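PDB 4Q48: DNA helicase RecQ from Deinococcus radiodurans, which probably couples ATP hydrolysis to the unwinding of duplex DNA, moving along it in the 3'-5' direction, with this chain holding the catalytic core of the longer protein. Local coordinates for residues R11-L16 with P23-V28; Q17-Y22 with P59-P64. All blocks are in the same frame, centred on the assembly; numbering follows the deposited sequence.

Contact 1: R11-L16 with P23-V28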
# COMPACT_ATOMS: atom_id res chain seq x y z
N ARG A 11 -24.06 13.73 -16.70
CA ARG A 11 -23.69 13.04 -17.93
C ARG A 11 -22.75 11.89 -17.60
O ARG A 11 -22.67 10.90 -18.34
CB ARG A 11 -23.06 14.00 -18.91
CG ARG A 11 -22.56 13.39 -20.21
CD ARG A 11 -22.15 14.50 -21.13
NE ARG A 11 -21.73 15.65 -20.33
CZ ARG A 11 -20.74 16.47 -20.64
NH1 ARG A 11 -20.03 16.26 -21.75
NH2 ARG A 11 -20.44 17.48 -19.84
N ALA A 12 -22.04 12.03 -16.48
CA ALA A 12 -21.15 10.98 -16.01
C ALA A 12 -21.94 9.71 -15.70
O ALA A 12 -21.59 8.62 -16.15
CB ALA A 12 -20.38 11.44 -14.77
N LEU A 13 -23.04 9.89 -14.97
CA LEU A 13 -23.95 8.80 -14.66
C LEU A 13 -24.54 8.11 -15.87
O LEU A 13 -24.71 6.89 -15.86
CB LEU A 13 -25.07 9.29 -13.75
CG LEU A 13 -24.62 9.64 -12.33
CD1 LEU A 13 -25.72 10.35 -11.54
CD2 LEU A 13 -24.11 8.40 -11.58
N HIS A 14 -24.89 8.86 -16.91
CA HIS A 14 -25.39 8.21 -18.12
C HIS A 14 -24.34 7.27 -18.72
O HIS A 14 -24.67 6.18 -19.18
CB HIS A 14 -25.83 9.25 -19.15
CG HIS A 14 -26.24 8.66 -20.46
ND1 HIS A 14 -25.34 8.31 -21.44
CD2 HIS A 14 -27.47 8.38 -20.96
CE1 HIS A 14 -25.99 7.83 -22.49
NE2 HIS A 14 -27.29 7.86 -22.22
N LEU A 15 -23.08 7.70 -18.72
CA LEU A 15 -22.01 6.88 -19.27
C LEU A 15 -21.66 5.76 -18.29
O LEU A 15 -21.34 4.65 -18.71
CB LEU A 15 -20.77 7.72 -19.59
CG LEU A 15 -20.82 8.52 -20.90
CD1 LEU A 15 -19.65 9.49 -20.98
CD2 LEU A 15 -20.82 7.63 -22.12
N LEU A 16 -21.73 6.07 -17.00
CA LEU A 16 -21.44 5.11 -15.95
C LEU A 16 -22.18 3.80 -16.19
O LEU A 16 -21.56 2.73 -16.19
CB LEU A 16 -21.79 5.68 -14.58
CG LEU A 16 -21.36 4.86 -13.36
CD1 LEU A 16 -19.86 4.66 -13.39
CD2 LEU A 16 -21.77 5.55 -12.06
N PRO A 23 -24.98 1.58 -11.14
CA PRO A 23 -26.04 2.62 -11.18
C PRO A 23 -25.62 3.92 -10.53
O PRO A 23 -26.28 4.93 -10.74
CB PRO A 23 -27.20 1.98 -10.41
CG PRO A 23 -26.89 0.50 -10.39
CD PRO A 23 -25.39 0.44 -10.30
N ALA A 24 -24.56 3.88 -9.72
CA ALA A 24 -23.98 5.10 -9.14
C ALA A 24 -22.57 4.86 -8.56
O ALA A 24 -22.18 3.73 -8.28
CB ALA A 24 -24.89 5.65 -8.06
N PHE A 25 -21.83 5.95 -8.39
CA PHE A 25 -20.45 5.86 -7.94
C PHE A 25 -20.34 5.19 -6.59
O PHE A 25 -21.32 5.10 -5.85
CB PHE A 25 -19.80 7.25 -7.93
CG PHE A 25 -19.69 7.86 -9.30
CD1 PHE A 25 -18.97 7.21 -10.30
CD2 PHE A 25 -20.32 9.06 -9.61
CE1 PHE A 25 -18.86 7.74 -11.56
CE2 PHE A 25 -20.21 9.60 -10.88
CZ PHE A 25 -19.48 8.94 -11.85
N ARG A 26 -19.13 4.73 -6.25
CA ARG A 26 -18.90 4.07 -4.98
C ARG A 26 -17.85 4.77 -4.12
O ARG A 26 -16.72 4.98 -4.54
CB ARG A 26 -18.52 2.61 -5.22
CG ARG A 26 -19.61 1.89 -5.97
CD ARG A 26 -19.26 0.53 -6.56
NE ARG A 26 -20.52 -0.12 -6.94
CZ ARG A 26 -20.63 -1.26 -7.61
NH1 ARG A 26 -19.54 -1.93 -8.00
NH2 ARG A 26 -21.85 -1.72 -7.90
N GLY A 27 -18.22 5.08 -2.89
CA GLY A 27 -17.32 5.79 -2.01
C GLY A 27 -16.98 7.16 -2.57
O GLY A 27 -17.87 7.95 -2.90
N VAL A 28 -15.69 7.45 -2.69
CA VAL A 28 -15.24 8.77 -3.11
C VAL A 28 -15.13 8.97 -4.64
O VAL A 28 -14.61 10.00 -5.08
CB VAL A 28 -13.87 9.09 -2.48
CG1 VAL A 28 -13.89 8.79 -1.01
CG2 VAL A 28 -12.77 8.29 -3.15
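F25 lays its ring against A12, L13 and L16, joining helix 10-20 to the loop that follows it. The loop from the end of the helix to Q29 probably corresponds to motif 0 of RecQ helicases, and A24, R26 and Q29 belong to the ADP site of this protein, though no nucleotide is bound here. The contact is apolar throughout, with no hydrogen bond across it.

The three residues meet the ring in different ways. L16 takes a face: its CD2 lies 3.9 Å from the centroid of the F25 ring, 21° off the normal and shifted toward the rim, a CH-pi contact. The other methyl of the fork, L16 CD1, sits on the same side of the ring, 3.7 Å from F25 CE1 at its corner. With CG turned opposite the backbone N (chi1 -172°), L16 carries its fork out to the phenyl group. A12 approaches differently, its CB lying near the ring plane at the edge, 3.9 Å from F25 CZ. L13 comes in obliquely from the same side as L16, its CD2 4.1 Å from F25 CE2. One turn of helix thus meets the ring with three side chains, while L58 of helix 50-62 and H9 also touch it. Helix 50-62 also touches two of the partners, with L54 on L16 and L62 on A12.

Side-chain methyls also meet the loop backbone. The CB of A24 is directed away from the helix, and its main chain faces the leucines. Next to F25, R26 makes a cation-pi pair with Y22, another ADP-site residue. The backbone contact finishes with two methyl groups: L16 CD2 rests 3.7 Å from the carbonyl carbon of A24, and L13 CD2 lies 4.1 Å from A24 CA.

Contact 2: Q17-Y22 with P59-P64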
# COMPACT_ATOMS: atom_id res chain seq x y z
N GLN A 17 -23.49 3.84 -16.40
CA GLN A 17 -24.19 2.58 -16.54
C GLN A 17 -24.51 2.19 -17.99
O GLN A 17 -24.84 1.04 -18.27
CB GLN A 17 -25.45 2.53 -15.68
CG GLN A 17 -25.83 1.07 -15.40
CD GLN A 17 -26.75 0.87 -14.22
OE1 GLN A 17 -27.39 1.80 -13.73
NE2 GLN A 17 -26.79 -0.36 -13.73
N THR A 18 -24.37 3.11 -18.94
CA THR A 18 -24.47 2.69 -20.35
C THR A 18 -23.20 1.97 -20.79
O THR A 18 -23.13 1.41 -21.89
CB THR A 18 -24.75 3.88 -21.32
OG1 THR A 18 -25.21 3.38 -22.58
CG2 THR A 18 -23.50 4.70 -21.57
N ILE A 19 -22.18 1.97 -19.92
CA ILE A 19 -20.90 1.33 -20.24
C ILE A 19 -20.43 0.35 -19.17
O ILE A 19 -20.12 -0.79 -19.48
CB ILE A 19 -19.81 2.40 -20.50
CG1 ILE A 19 -20.14 3.15 -21.80
CG2 ILE A 19 -18.44 1.77 -20.64
CD1 ILE A 19 -19.34 4.39 -22.00
N TRP A 20 -20.38 0.79 -17.91
CA TRP A 20 -19.81 -0.05 -16.84
C TRP A 20 -20.85 -1.00 -16.24
O TRP A 20 -20.55 -2.15 -15.92
CB TRP A 20 -19.24 0.83 -15.73
CG TRP A 20 -17.76 1.09 -15.80
CD1 TRP A 20 -16.77 0.43 -15.13
CD2 TRP A 20 -17.13 2.10 -16.58
NE1 TRP A 20 -15.55 0.98 -15.45
CE2 TRP A 20 -15.74 2.00 -16.33
CE3 TRP A 20 -17.59 3.08 -17.46
CZ2 TRP A 20 -14.82 2.85 -16.94
CZ3 TRP A 20 -16.68 3.92 -18.06
CH2 TRP A 20 -15.30 3.80 -17.80
N GLY A 21 -22.08 -0.51 -16.13
CA GLY A 21 -23.18 -1.23 -15.51
C GLY A 21 -23.36 -1.02 -14.01
O GLY A 21 -24.06 -1.82 -13.37
N TYR A 22 -22.78 0.03 -13.44
CA TYR A 22 -23.02 0.38 -12.04
C TYR A 22 -23.98 1.58 -12.04
O TYR A 22 -23.81 2.48 -12.86
CB TYR A 22 -21.74 0.77 -11.26
CG TYR A 22 -20.53 -0.14 -11.30
CD1 TYR A 22 -20.65 -1.51 -11.54
CD2 TYR A 22 -19.25 0.38 -11.04
CE1 TYR A 22 -19.51 -2.34 -11.56
CE2 TYR A 22 -18.12 -0.43 -11.06
CZ TYR A 22 -18.25 -1.78 -11.32
OH TYR A 22 -17.11 -2.57 -11.34
N PRO A 59 -13.57 10.10 -16.86
CA PRO A 59 -13.23 11.46 -17.25
C PRO A 59 -12.71 11.56 -18.70
O PRO A 59 -13.03 12.54 -19.37
CB PRO A 59 -12.13 11.85 -16.26
CG PRO A 59 -12.41 11.01 -15.06
CD PRO A 59 -12.90 9.71 -15.60
N SER A 60 -11.93 10.58 -19.17
CA SER A 60 -11.48 10.63 -20.56
C SER A 60 -12.68 10.61 -21.53
O SER A 60 -12.64 11.24 -22.60
CB SER A 60 -10.51 9.49 -20.86
OG SER A 60 -9.34 9.55 -20.04
N LEU A 61 -13.76 9.96 -21.15
CA LEU A 61 -14.94 9.96 -22.00
C LEU A 61 -15.71 11.28 -21.88
O LEU A 61 -16.41 11.70 -22.81
CB LEU A 61 -15.87 8.80 -21.66
CG LEU A 61 -15.33 7.41 -21.99
CD1 LEU A 61 -16.42 6.37 -21.76
CD2 LEU A 61 -14.74 7.33 -23.40
N LEU A 62 -15.61 11.91 -20.72
CA LEU A 62 -16.38 13.13 -20.49
C LEU A 62 -15.74 14.35 -21.14
O LEU A 62 -16.45 15.23 -21.64
CB LEU A 62 -16.58 13.34 -18.98
CG LEU A 62 -17.58 12.31 -18.47
CD1 LEU A 62 -17.50 12.12 -16.95
CD2 LEU A 62 -18.98 12.71 -18.89
N ARG A 63 -14.42 14.45 -21.10
CA ARG A 63 -13.73 15.58 -21.72
C ARG A 63 -13.37 15.31 -23.19
O ARG A 63 -13.05 14.19 -23.57
CB ARG A 63 -12.49 15.93 -20.90
CG ARG A 63 -12.87 16.05 -19.42
CD ARG A 63 -11.78 16.64 -18.55
NE ARG A 63 -11.48 18.01 -18.95
CZ ARG A 63 -10.29 18.40 -19.34
NH1 ARG A 63 -9.30 17.52 -19.38
NH2 ARG A 63 -10.08 19.66 -19.69
N PRO A 64 -13.46 16.35 -24.03
CA PRO A 64 -13.14 16.14 -25.44
C PRO A 64 -11.69 15.71 -25.60
O PRO A 64 -10.82 16.24 -24.93
CB PRO A 64 -13.36 17.52 -26.08
CG PRO A 64 -14.09 18.30 -25.07
CD PRO A 64 -13.70 17.77 -23.74
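I19 and L61 meet methyl to methyl, each side chain reaching out from its own helix so that I19 CD1 and L61 CD1 come within 3.5 Å, tip to tip. The same L61 CD1 also lies at the edge of the W20 indole, near its plane and 4.4 Å from CZ3. No polar bond crosses this small contact; one leucine methyl meets two neighbours at the last turns of both helices. In I19, CG1 stands opposite the carbonyl carbon (chi1 -68°), and an extended chi2 of 167° then carries CD1 out toward L61.

Behind these groups, helix 10-20 ends in a wider pi-type turn, and G21 leaves it with positive phi. Q17 NE2 makes a weak hydrogen bond to G21 O, at 3.1 Å. W20 also packs on L54 and Q57 of helix 50-62, and its side chain comes to about 6 Å, between nearest atoms, from the ADP-site residues G51 and S53. L61 touches L15 and the loop residue D116, and I19 reaches N87.

Helix 50-62, which leads away from the P-loop, packs on helix 10-20 through L61 and L62, and on strand 139-145 of the parallel sheet through P59 and S60 at L141.

Overall arrangement
The two contacts share helix 10-20 and lie with their centres 8 Å apart, about 26 to 27 Å from the centre of the chain. Their segments alternate in sequence: 11-16, 17-22, 23-28, then 59-64. Contact 1 folds the loop back on its own helix, whereas contact 2 takes the end of that helix to the end of helix 50-62. They also touch directly, through a probable hydrogen bond from G21 N to L16 O and through packing of L16 CG against Y22 O. Together they place the N-terminal helix and the probable motif 0 loop against the first RecA-like domain, beside its ADP site.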